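Local atomic coordinates of deoxyribodipyrimidine photo-lyase (Oryza sativa Japonica Group, PDB entry 3UMV), a protein that repairs UV-damaged DNA by using light to split cyclobutane pyrimidine dimers back into separate pyrimidines, with FAD as its cofactor. Residues L70-L76 / L109-T115; L124-L128 / W212-Q216; N273-K277 / F470-Y475; H374-W378 / Y463-K467. One frame throughout, in Å; residues are numbered along the deposited sequence.

Contact 1 (L70-L76 / L109-T115). With URE (urea), chain M; URE (urea), chain N.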
# COMPACT_ATOMS: atom_id res chain seq x y z
N LEU A 70 -14.04 -9.34 22.26
CA LEU A 70 -13.38 -8.71 21.12
C LEU A 70 -13.30 -9.68 19.95
O LEU A 70 -12.91 -10.84 20.14
CB LEU A 70 -11.96 -8.29 21.51
CG LEU A 70 -11.07 -7.72 20.39
CD1 LEU A 70 -11.61 -6.40 19.90
CD2 LEU A 70 -9.65 -7.56 20.87
N ALA A 71 -13.65 -9.22 18.75
CA ALA A 71 -13.56 -10.04 17.55
C ALA A 71 -12.93 -9.25 16.40
O ALA A 71 -13.02 -8.02 16.36
CB ALA A 71 -14.92 -10.53 17.13
N VAL A 72 -12.29 -9.97 15.48
CA VAL A 72 -11.76 -9.37 14.25
C VAL A 72 -12.60 -9.89 13.08
O VAL A 72 -12.97 -11.07 13.04
CB VAL A 72 -10.28 -9.75 14.01
CG1 VAL A 72 -9.80 -9.20 12.68
CG2 VAL A 72 -9.41 -9.27 15.16
N ALA A 73 -12.92 -9.01 12.14
CA ALA A 73 -13.64 -9.40 10.94
C ALA A 73 -12.95 -8.86 9.70
O ALA A 73 -12.51 -7.71 9.69
CB ALA A 73 -15.10 -8.90 10.99
N PHE A 74 -12.82 -9.69 8.67
CA PHE A 74 -12.23 -9.26 7.40
C PHE A 74 -13.21 -9.50 6.27
O PHE A 74 -13.74 -10.61 6.13
CB PHE A 74 -10.94 -10.01 7.11
CG PHE A 74 -10.24 -9.53 5.88
CD1 PHE A 74 -9.26 -8.55 5.97
CD2 PHE A 74 -10.57 -10.02 4.62
CE1 PHE A 74 -8.62 -8.08 4.83
CE2 PHE A 74 -9.94 -9.56 3.48
CZ PHE A 74 -8.96 -8.59 3.58
N ALA A 75 -13.47 -8.48 5.47
CA ALA A 75 -14.34 -8.66 4.29
C ALA A 75 -13.53 -8.62 3.00
O ALA A 75 -12.87 -7.62 2.70
CB ALA A 75 -15.43 -7.59 4.24
N LEU A 76 -13.55 -9.72 2.25
CA LEU A 76 -12.96 -9.75 0.92
C LEU A 76 -13.96 -9.17 -0.09
O LEU A 76 -15.09 -9.65 -0.17
CB LEU A 76 -12.61 -11.18 0.52
CG LEU A 76 -11.84 -11.30 -0.80
CD1 LEU A 76 -10.42 -10.72 -0.65
CD2 LEU A 76 -11.79 -12.75 -1.29
N LEU A 109 -8.44 -15.35 19.71
CA LEU A 109 -9.07 -14.18 19.12
C LEU A 109 -9.85 -14.63 17.89
O LEU A 109 -9.27 -15.12 16.92
CB LEU A 109 -8.00 -13.15 18.73
CG LEU A 109 -8.41 -11.86 18.01
CD1 LEU A 109 -9.33 -10.99 18.85
CD2 LEU A 109 -7.16 -11.09 17.62
N PRO A 110 -11.18 -14.49 17.94
CA PRO A 110 -12.10 -14.90 16.88
C PRO A 110 -11.84 -14.11 15.61
O PRO A 110 -11.75 -12.89 15.66
CB PRO A 110 -13.48 -14.53 17.45
CG PRO A 110 -13.27 -14.40 18.91
CD PRO A 110 -11.89 -13.89 19.09
N PHE A 111 -11.72 -14.80 14.47
CA PHE A 111 -11.50 -14.13 13.19
C PHE A 111 -12.63 -14.50 12.24
O PHE A 111 -12.73 -15.65 11.82
CB PHE A 111 -10.14 -14.55 12.61
CG PHE A 111 -9.81 -13.91 11.27
CD1 PHE A 111 -9.39 -12.60 11.18
CD2 PHE A 111 -9.91 -14.66 10.11
CE1 PHE A 111 -9.07 -12.02 9.94
CE2 PHE A 111 -9.60 -14.10 8.87
CZ PHE A 111 -9.18 -12.77 8.79
N PHE A 112 -13.47 -13.53 11.91
CA PHE A 112 -14.56 -13.73 10.95
C PHE A 112 -14.11 -13.38 9.54
O PHE A 112 -13.71 -12.25 9.27
CB PHE A 112 -15.76 -12.86 11.31
CG PHE A 112 -16.45 -13.27 12.59
CD1 PHE A 112 -17.54 -14.12 12.57
CD2 PHE A 112 -16.00 -12.80 13.81
CE1 PHE A 112 -18.18 -14.49 13.74
CE2 PHE A 112 -16.63 -13.17 15.00
CZ PHE A 112 -17.72 -14.02 14.96
N LEU A 113 -14.18 -14.35 8.63
CA LEU A 113 -13.87 -14.11 7.23
C LEU A 113 -15.14 -14.07 6.39
O LEU A 113 -15.91 -15.03 6.36
CB LEU A 113 -12.95 -15.20 6.69
CG LEU A 113 -12.56 -14.96 5.23
CD1 LEU A 113 -11.82 -13.65 5.10
CD2 LEU A 113 -11.71 -16.11 4.69
N PHE A 114 -15.35 -12.95 5.69
CA PHE A 114 -16.53 -12.77 4.85
C PHE A 114 -16.12 -12.60 3.38
O PHE A 114 -15.38 -11.68 3.04
CB PHE A 114 -17.32 -11.55 5.31
CG PHE A 114 -17.91 -11.69 6.70
CD1 PHE A 114 -17.53 -10.83 7.72
CD2 PHE A 114 -18.84 -12.67 6.97
CE1 PHE A 114 -18.08 -10.95 8.99
CE2 PHE A 114 -19.39 -12.81 8.24
CZ PHE A 114 -19.01 -11.95 9.25
N THR A 115 -16.59 -13.50 2.51
CA THR A 115 -16.21 -13.40 1.11
C THR A 115 -17.30 -12.80 0.21
O THR A 115 -17.13 -12.70 -1.01
CB THR A 115 -15.71 -14.75 0.56
OG1 THR A 115 -16.66 -15.78 0.86
CG2 THR A 115 -14.38 -15.11 1.21
C URE M . -10.07 -6.85 -0.00
O URE M . -10.43 -6.36 1.07
N1 URE M . -10.93 -7.51 -0.74
N2 URE M . -8.84 -6.69 -0.44
C URE N . -18.68 -16.13 9.24
O URE N . -17.71 -16.49 9.88
N1 URE N . -18.55 -15.83 7.97
N2 URE N . -19.86 -16.04 9.81

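Contact 2 (L124-L128 / W212-Q216). Unlike the reference sequence in segment 124-128: Q126 (reference Arg).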
# COMPACT_ATOMS: atom_id res chain seq x y z
N LEU A 124 -22.97 -8.65 10.69
CA LEU A 124 -22.36 -9.30 11.84
C LEU A 124 -22.51 -8.44 13.10
O LEU A 124 -22.89 -8.93 14.16
CB LEU A 124 -20.88 -9.60 11.59
CG LEU A 124 -20.15 -10.12 12.83
CD1 LEU A 124 -20.52 -11.56 13.09
CD2 LEU A 124 -18.64 -10.00 12.65
N VAL A 125 -22.22 -7.15 12.96
CA VAL A 125 -22.29 -6.23 14.09
C VAL A 125 -23.67 -6.30 14.76
O VAL A 125 -23.78 -6.25 15.99
CB VAL A 125 -21.95 -4.78 13.65
CG1 VAL A 125 -22.42 -3.77 14.68
CG2 VAL A 125 -20.45 -4.64 13.39
N GLN A 126 -24.71 -6.44 13.95
CA GLN A 126 -26.08 -6.51 14.48
C GLN A 126 -26.43 -7.85 15.11
O GLN A 126 -27.11 -7.88 16.14
CB GLN A 126 -27.10 -6.12 13.41
CG GLN A 126 -27.06 -4.64 13.07
CD GLN A 126 -27.97 -4.26 11.93
OE1 GLN A 126 -27.51 -4.06 10.80
NE2 GLN A 126 -29.26 -4.14 12.21
N ARG A 127 -25.96 -8.95 14.52
CA ARG A 127 -26.20 -10.28 15.10
C ARG A 127 -25.56 -10.38 16.49
O ARG A 127 -26.14 -10.96 17.41
CB ARG A 127 -25.64 -11.39 14.21
CG ARG A 127 -26.41 -11.64 12.92
CD ARG A 127 -26.06 -13.02 12.33
NE ARG A 127 -24.63 -13.16 12.03
CZ ARG A 127 -24.07 -12.74 10.91
NH1 ARG A 127 -22.76 -12.91 10.71
NH2 ARG A 127 -24.80 -12.14 9.99
N LEU A 128 -24.37 -9.81 16.62
CA LEU A 128 -23.60 -9.91 17.86
C LEU A 128 -24.08 -8.92 18.90
O LEU A 128 -23.68 -9.00 20.06
CB LEU A 128 -22.12 -9.61 17.57
CG LEU A 128 -21.31 -10.54 16.69
CD1 LEU A 128 -19.88 -9.99 16.53
CD2 LEU A 128 -21.30 -11.95 17.27
N TRP A 212 -14.30 -15.04 24.40
CA TRP A 212 -15.39 -14.91 23.45
C TRP A 212 -16.44 -15.98 23.68
O TRP A 212 -16.15 -17.18 23.64
CB TRP A 212 -14.87 -14.98 22.02
CG TRP A 212 -15.93 -14.78 21.00
CD1 TRP A 212 -16.67 -15.74 20.38
CD2 TRP A 212 -16.38 -13.53 20.46
NE1 TRP A 212 -17.55 -15.17 19.49
CE2 TRP A 212 -17.39 -13.81 19.52
CE3 TRP A 212 -16.02 -12.20 20.69
CZ2 TRP A 212 -18.05 -12.81 18.81
CZ3 TRP A 212 -16.67 -11.21 19.97
CH2 TRP A 212 -17.67 -11.52 19.04
N ASP A 213 -17.68 -15.54 23.89
CA ASP A 213 -18.76 -16.46 24.19
C ASP A 213 -19.97 -16.20 23.29
O ASP A 213 -21.10 -16.57 23.63
CB ASP A 213 -19.17 -16.32 25.66
CG ASP A 213 -19.85 -14.99 25.96
OD1 ASP A 213 -20.75 -14.98 26.83
OD2 ASP A 213 -19.51 -13.97 25.33
N ARG A 214 -19.75 -15.55 22.15
CA ARG A 214 -20.85 -15.24 21.25
C ARG A 214 -20.82 -16.16 20.02
O ARG A 214 -20.26 -17.25 20.06
CB ARG A 214 -20.81 -13.78 20.81
CG ARG A 214 -20.74 -12.78 21.96
CD ARG A 214 -21.93 -12.90 22.90
NE ARG A 214 -21.78 -12.00 24.05
CZ ARG A 214 -22.19 -10.74 24.06
NH1 ARG A 214 -22.78 -10.22 22.99
NH2 ARG A 214 -22.01 -9.99 25.15
N GLU A 215 -21.44 -15.70 18.94
CA GLU A 215 -21.44 -16.44 17.68
C GLU A 215 -20.01 -16.77 17.27
O GLU A 215 -19.13 -15.91 17.27
CB GLU A 215 -22.13 -15.62 16.58
CG GLU A 215 -21.84 -16.12 15.16
CD GLU A 215 -22.60 -15.35 14.09
OE1 GLU A 215 -22.03 -15.11 13.01
OE2 GLU A 215 -23.78 -15.00 14.33
N GLN A 216 -19.79 -18.04 16.92
CA GLN A 216 -18.48 -18.52 16.52
C GLN A 216 -18.28 -18.32 15.02
O GLN A 216 -19.22 -18.53 14.23
CB GLN A 216 -18.37 -20.01 16.86
CG GLN A 216 -16.95 -20.51 17.04
CD GLN A 216 -16.27 -19.91 18.26
OE1 GLN A 216 -16.85 -19.85 19.34
NE2 GLN A 216 -15.03 -19.47 18.08

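Contact 3 (N273-K277 / F470-Y475)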
# COMPACT_ATOMS: atom_id res chain seq x y z
N ASN A 273 19.34 3.57 -5.98
CA ASN A 273 19.03 4.05 -7.33
C ASN A 273 19.65 3.21 -8.45
O ASN A 273 19.55 3.57 -9.62
CB ASN A 273 19.43 5.52 -7.48
CG ASN A 273 18.58 6.43 -6.62
OD1 ASN A 273 17.35 6.41 -6.69
ND2 ASN A 273 19.23 7.23 -5.77
N ASP A 274 20.26 2.08 -8.09
CA ASP A 274 20.98 1.25 -9.05
C ASP A 274 20.23 -0.07 -9.34
O ASP A 274 20.26 -0.99 -8.52
CB ASP A 274 22.38 0.94 -8.50
CG ASP A 274 23.25 0.22 -9.49
OD1 ASP A 274 22.74 -0.28 -10.52
OD2 ASP A 274 24.47 0.13 -9.24
N PRO A 275 19.56 -0.15 -10.49
CA PRO A 275 18.74 -1.35 -10.75
C PRO A 275 19.52 -2.64 -10.90
O PRO A 275 18.91 -3.71 -10.89
CB PRO A 275 18.01 -1.00 -12.05
CG PRO A 275 17.98 0.51 -12.05
CD PRO A 275 19.31 0.91 -11.48
N THR A 276 20.84 -2.55 -11.02
CA THR A 276 21.68 -3.74 -11.09
C THR A 276 22.04 -4.24 -9.69
O THR A 276 22.82 -5.19 -9.55
CB THR A 276 22.98 -3.51 -11.89
OG1 THR A 276 23.84 -2.60 -11.18
CG2 THR A 276 22.67 -2.95 -13.28
N LYS A 277 21.49 -3.60 -8.66
CA LYS A 277 21.64 -4.06 -7.28
C LYS A 277 20.26 -4.32 -6.69
O LYS A 277 19.80 -3.58 -5.82
CB LYS A 277 22.41 -3.03 -6.45
CG LYS A 277 23.81 -2.81 -6.99
CD LYS A 277 24.59 -1.77 -6.21
CE LYS A 277 25.93 -1.49 -6.90
NZ LYS A 277 26.84 -0.65 -6.07
N PHE A 470 24.31 3.80 -14.35
CA PHE A 470 24.51 2.39 -14.05
C PHE A 470 24.65 1.54 -15.31
O PHE A 470 24.40 2.02 -16.42
CB PHE A 470 23.36 1.85 -13.18
CG PHE A 470 22.00 1.88 -13.86
CD1 PHE A 470 21.52 0.78 -14.54
CD2 PHE A 470 21.21 3.02 -13.79
CE1 PHE A 470 20.27 0.81 -15.16
CE2 PHE A 470 19.96 3.06 -14.40
CZ PHE A 470 19.49 1.95 -15.09
N ASP A 471 25.03 0.28 -15.12
CA ASP A 471 25.25 -0.66 -16.22
C ASP A 471 23.92 -1.15 -16.79
O ASP A 471 23.40 -2.18 -16.36
CB ASP A 471 26.09 -1.84 -15.71
CG ASP A 471 26.58 -2.77 -16.82
OD1 ASP A 471 26.07 -2.71 -17.96
OD2 ASP A 471 27.48 -3.59 -16.54
N VAL A 472 23.38 -0.39 -17.74
CA VAL A 472 22.10 -0.70 -18.40
C VAL A 472 22.06 -2.11 -19.01
O VAL A 472 21.04 -2.79 -18.92
CB VAL A 472 21.79 0.33 -19.52
CG1 VAL A 472 20.58 -0.11 -20.33
CG2 VAL A 472 21.55 1.70 -18.92
N ASP A 473 23.16 -2.54 -19.62
CA ASP A 473 23.18 -3.86 -20.25
C ASP A 473 23.09 -4.98 -19.23
O ASP A 473 22.49 -6.03 -19.49
CB ASP A 473 24.44 -4.02 -21.12
CG ASP A 473 24.45 -3.07 -22.31
OD1 ASP A 473 23.36 -2.55 -22.67
OD2 ASP A 473 25.53 -2.84 -22.88
N ALA A 474 23.68 -4.76 -18.05
CA ALA A 474 23.60 -5.73 -16.97
C ALA A 474 22.15 -5.87 -16.48
O ALA A 474 21.68 -6.98 -16.24
CB ALA A 474 24.55 -5.35 -15.83
N TYR A 475 21.44 -4.76 -16.36
CA TYR A 475 20.04 -4.81 -15.95
C TYR A 475 19.22 -5.55 -16.98
O TYR A 475 18.39 -6.39 -16.66
CB TYR A 475 19.48 -3.40 -15.75
CG TYR A 475 18.01 -3.37 -15.40
CD1 TYR A 475 17.07 -2.91 -16.31
CD2 TYR A 475 17.56 -3.79 -14.15
CE1 TYR A 475 15.73 -2.85 -15.99
CE2 TYR A 475 16.22 -3.74 -13.82
CZ TYR A 475 15.31 -3.28 -14.76
OH TYR A 475 13.97 -3.21 -14.47
O HOH W 1 25.99 -0.64 -12.58

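Contact 4 (H374-W378 / Y463-K467)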
# COMPACT_ATOMS: atom_id res chain seq x y z
N HIS A 374 10.91 -0.08 -29.11
CA HIS A 374 12.26 0.06 -29.64
C HIS A 374 13.30 0.18 -28.52
O HIS A 374 14.50 0.11 -28.78
CB HIS A 374 12.36 1.31 -30.50
CG HIS A 374 12.23 2.58 -29.72
ND1 HIS A 374 11.02 3.07 -29.29
CD2 HIS A 374 13.17 3.44 -29.26
CE1 HIS A 374 11.21 4.19 -28.62
NE2 HIS A 374 12.51 4.44 -28.59
N ASP A 375 12.84 0.38 -27.29
CA ASP A 375 13.73 0.68 -26.16
C ASP A 375 13.96 -0.55 -25.28
O ASP A 375 13.07 -0.96 -24.53
CB ASP A 375 13.11 1.82 -25.34
CG ASP A 375 13.95 2.25 -24.14
OD1 ASP A 375 13.72 3.37 -23.61
OD2 ASP A 375 14.85 1.50 -23.72
N PRO A 376 15.16 -1.17 -25.35
CA PRO A 376 15.36 -2.41 -24.61
C PRO A 376 15.42 -2.20 -23.10
O PRO A 376 15.10 -3.12 -22.37
CB PRO A 376 16.70 -2.92 -25.13
CG PRO A 376 17.41 -1.70 -25.59
CD PRO A 376 16.35 -0.80 -26.15
N LEU A 377 15.82 -1.01 -22.67
CA LEU A 377 15.82 -0.67 -21.25
C LEU A 377 14.37 -0.60 -20.73
O LEU A 377 14.05 -1.15 -19.69
CB LEU A 377 16.57 0.63 -21.00
CG LEU A 377 16.56 1.10 -19.54
CD1 LEU A 377 17.11 0.02 -18.60
CD2 LEU A 377 17.34 2.39 -19.40
N TRP A 378 13.49 0.04 -21.50
CA TRP A 378 12.09 0.13 -21.11
C TRP A 378 11.46 -1.26 -21.12
O TRP A 378 10.79 -1.65 -20.17
CB TRP A 378 11.31 1.07 -22.03
CG TRP A 378 9.96 1.35 -21.44
CD1 TRP A 378 9.64 2.37 -20.59
CD2 TRP A 378 8.78 0.54 -21.57
NE1 TRP A 378 8.32 2.27 -20.21
CE2 TRP A 378 7.76 1.17 -20.80
CE3 TRP A 378 8.46 -0.63 -22.28
CZ2 TRP A 378 6.47 0.64 -20.69
CZ3 TRP A 378 7.17 -1.14 -22.19
CH2 TRP A 378 6.19 -0.50 -21.40
N TYR A 463 17.35 7.29 -21.94
CA TYR A 463 18.22 6.13 -21.98
C TYR A 463 19.64 6.56 -21.68
O TYR A 463 20.31 5.99 -20.82
CB TYR A 463 18.14 5.50 -23.37
CG TYR A 463 18.76 4.12 -23.53
CD1 TYR A 463 20.13 3.97 -23.73
CD2 TYR A 463 17.97 2.98 -23.53
CE1 TYR A 463 20.70 2.71 -23.90
CE2 TYR A 463 18.53 1.72 -23.69
CZ TYR A 463 19.89 1.59 -23.87
OH TYR A 463 20.45 0.34 -24.04
N ALA A 464 20.10 7.59 -22.39
CA ALA A 464 21.47 8.09 -22.20
C ALA A 464 21.73 8.47 -20.75
O ALA A 464 22.83 8.27 -20.23
CB ALA A 464 21.74 9.26 -23.13
N GLY A 465 20.72 9.03 -20.09
CA GLY A 465 20.85 9.44 -18.70
C GLY A 465 21.03 8.25 -17.79
O GLY A 465 21.76 8.32 -16.80
N CYS A 466 20.35 7.16 -18.12
CA CYS A 466 20.49 5.93 -17.35
C CYS A 466 21.86 5.30 -17.56
O CYS A 466 22.46 4.81 -16.60
CB CYS A 466 19.40 4.93 -17.72
SG CYS A 466 17.75 5.47 -17.20
N LYS A 467 22.35 5.32 -18.80
CA LYS A 467 23.65 4.71 -19.11
C LYS A 467 24.78 5.32 -18.30
O LYS A 467 25.72 4.62 -17.90
CB LYS A 467 23.96 4.82 -20.61
CG LYS A 467 23.86 3.50 -21.36
CD LYS A 467 24.66 3.55 -22.66
CE LYS A 467 24.63 2.21 -23.40
NZ LYS A 467 25.20 1.09 -22.59

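Contact 1 (L70-L76 / L109-T115)
L70 meets L109 and P110 where the two segments start to run side by side. Its carbonyl O lies 3.4 Å from CD of P110, and its CD2 branch meets CD1 of L109. A71 sends CB to the edge of the F112 ring, near its plane, 3.8 Å from CE2. V72 N donates to P110 O at 3.0 Å, and V72 O accepts from F112 N at 2.8 Å. Its two methyls divide the work. CG1, anti to the backbone N (chi1 176°), meets the edge of the F111 ring at CD1, and CG2 packs on CD2 of L109. A73 CB lies near CB of F112 and CE1 of F114, and its CA makes a CA-H...O contact to F112 O. F74 N donates to F112 O in a nearly straight bond (168°), and F74 O accepts from F114 N. CB of F74 packs 3.7 Å from F111 CZ. Its ring lies beside L113, with CD2 near CD1. The CA of A75 makes a CA-H...O contact to F114 O. That same oxygen takes the last bond of the series, from L76 N. One urea lies next to A75 O and L76 CD1. A second, close to F112 and F114, donates N1 to L113 O at 3.2 Å. The strands run parallel, with axes 4.6 Å apart and 19° between them. They are neighbours in a beta-alpha-beta crossover through helix 87-106. This belongs to the Rossmann-like alpha/beta domain of photolyases and cryptochromes, where 111-114 is an outermost strand.

Contact 2 (L124-L128 / W212-Q216)
R127 and E215 carry the ionic part of the contact. The guanidinium grips the carboxylate side-on, with two nitrogens to two oxygens. NE donates to OE2 of E215 at 3.1 Å, and NH1 of R127 donates to OE1 of E215 at 3.3 Å. Both oxygens use their syn lone pairs. The two flat groups are nearly coplanar, 9° apart, which fixes the turn of each. A bend at chi3 (-59°) swings the R127 guanidinium back, with one face over L124 CA, while the E215 chain reaches out extended beyond CG. R127 is exposed, so solvent probably weakens the bridge. Apolar contacts centre on L128, the residue most covered here. Its CD1 meets the indole edge of W212 in the ring plane, 3.7 Å from CH2. Its CD2 lies 3.7 Å from CZ2 of W212 and also packs on CB of R214 and CB of E215. One internal bond shapes the loop. W212 NE1 donates to E215 O at 2.8 Å, reaching it from above the carbonyl plane. This bond holds the indole in place, and R214 CB lies over one face of it, toward the rim. F112 of the edge strand 111-114 touches L124, W212 and E215. The contact thus ties the C-terminal part of helix 120-127 to the loop before helix 222-231, on the outer edge of the Rossmann-like alpha/beta domain.

Contact 3 (N273-K277 / F470-Y475)
P275 sits over the F470 ring in a CH-pi contact. Its CD atom lies 3.5 Å from the ring centroid and 3° off the ring normal, and CG follows near CZ. The proline's CB turns to another aromatic residue, 3.5 Å from CD2 of Y475. Further along that ring, Y475 OH bonds to E384. T276 uses its methyl across the contact. CG2 lies 3.3 Å from D471 O and close to CB of A474. D274 to K277 form a type I beta turn that opens with an Asx turn. D274 OD1 accepts from T276 N at 3.0 Å and from T276 OG1 at 2.7 Å, both from the same face of its carboxylate. These bonds shape the turn, which packs at the start of helix 472-489, the last helix, N-capped by D471 through OD1 to A474 N. F470 CG stands between the backbone N and the carbonyl carbon (chi1 63°), which lays the ring against P275 and puts CB 3.5 Å from D274 OD1. With an alanine here, P275 would probably lose the ring it rests on, leaving a gap beside the turn. A water links T276 OG1, to which it donates, with the N-H of D471.

Contact 4 (H374-W378 / Y463-K467)
The two backbones stay well apart, with the nearest CA atoms, those of L377 and Y463, at 7.2 Å, so side chains bridge the space between the start of helix 376-388 and helix 463-469. The Y463 ring does most of the touching. Its CG is anti to the backbone N (chi1 -169°), and this carries the ring across to the start of helix 376-388. There D375 OD2 meets the ring edge in its plane, 3.5 Å from CD2, with the carboxylate turned 56° from the ring. L377 CB lies 3.5 Å from CE2 of Y463, and P376 CG lies near the phenol OH. Deeper in, L377 CD2 packs 3.7 Å from CB of C466 and close to its SG. D375 is also the N-cap of helix 376-388. OD2 accepts from W378 N at 3.0 Å, from above the carboxylate plane, and weakly from L377 N. The other oxygen, OD1, bonds to Y398 OH. An alanine in place of D375 is likely to leave the W378 N-H uncapped and Y398 OH without its acceptor. The end of the W378 side chain runs away from helix 463-469. Its ring meets W399 with planes at about 10° and W406 edge-to-face. The contact is thus an N-capped helix start packed on helix 463-469, the last helix but one. That start carries W378, one of three tryptophans predicted to pass electrons as radicals in this photolyase, next to W399 and W406.

Overall arrangement
The four contacts form two pairs on opposite sides of the chain's centre. Contacts 1 and 2 have centres 11 Å apart and touch: W212 packs on A71 and P110, and F112 CZ lies 3.3 Å from E215 O. Contacts 3 and 4 also have centres 11 Å apart. There V472 packs on Y463 and K467, and Y475 on L377. Helix 463-469 carries one side of contact 4, and the following helix 472-489 one side of contact 3. The pairs do not touch; the centres of contacts 2 and 4 are 58 Å apart. The P275 side chain of contact 3 is about 10 Å from FAD. The Y475 side chain is about 8 Å from that of W378, in contact 4.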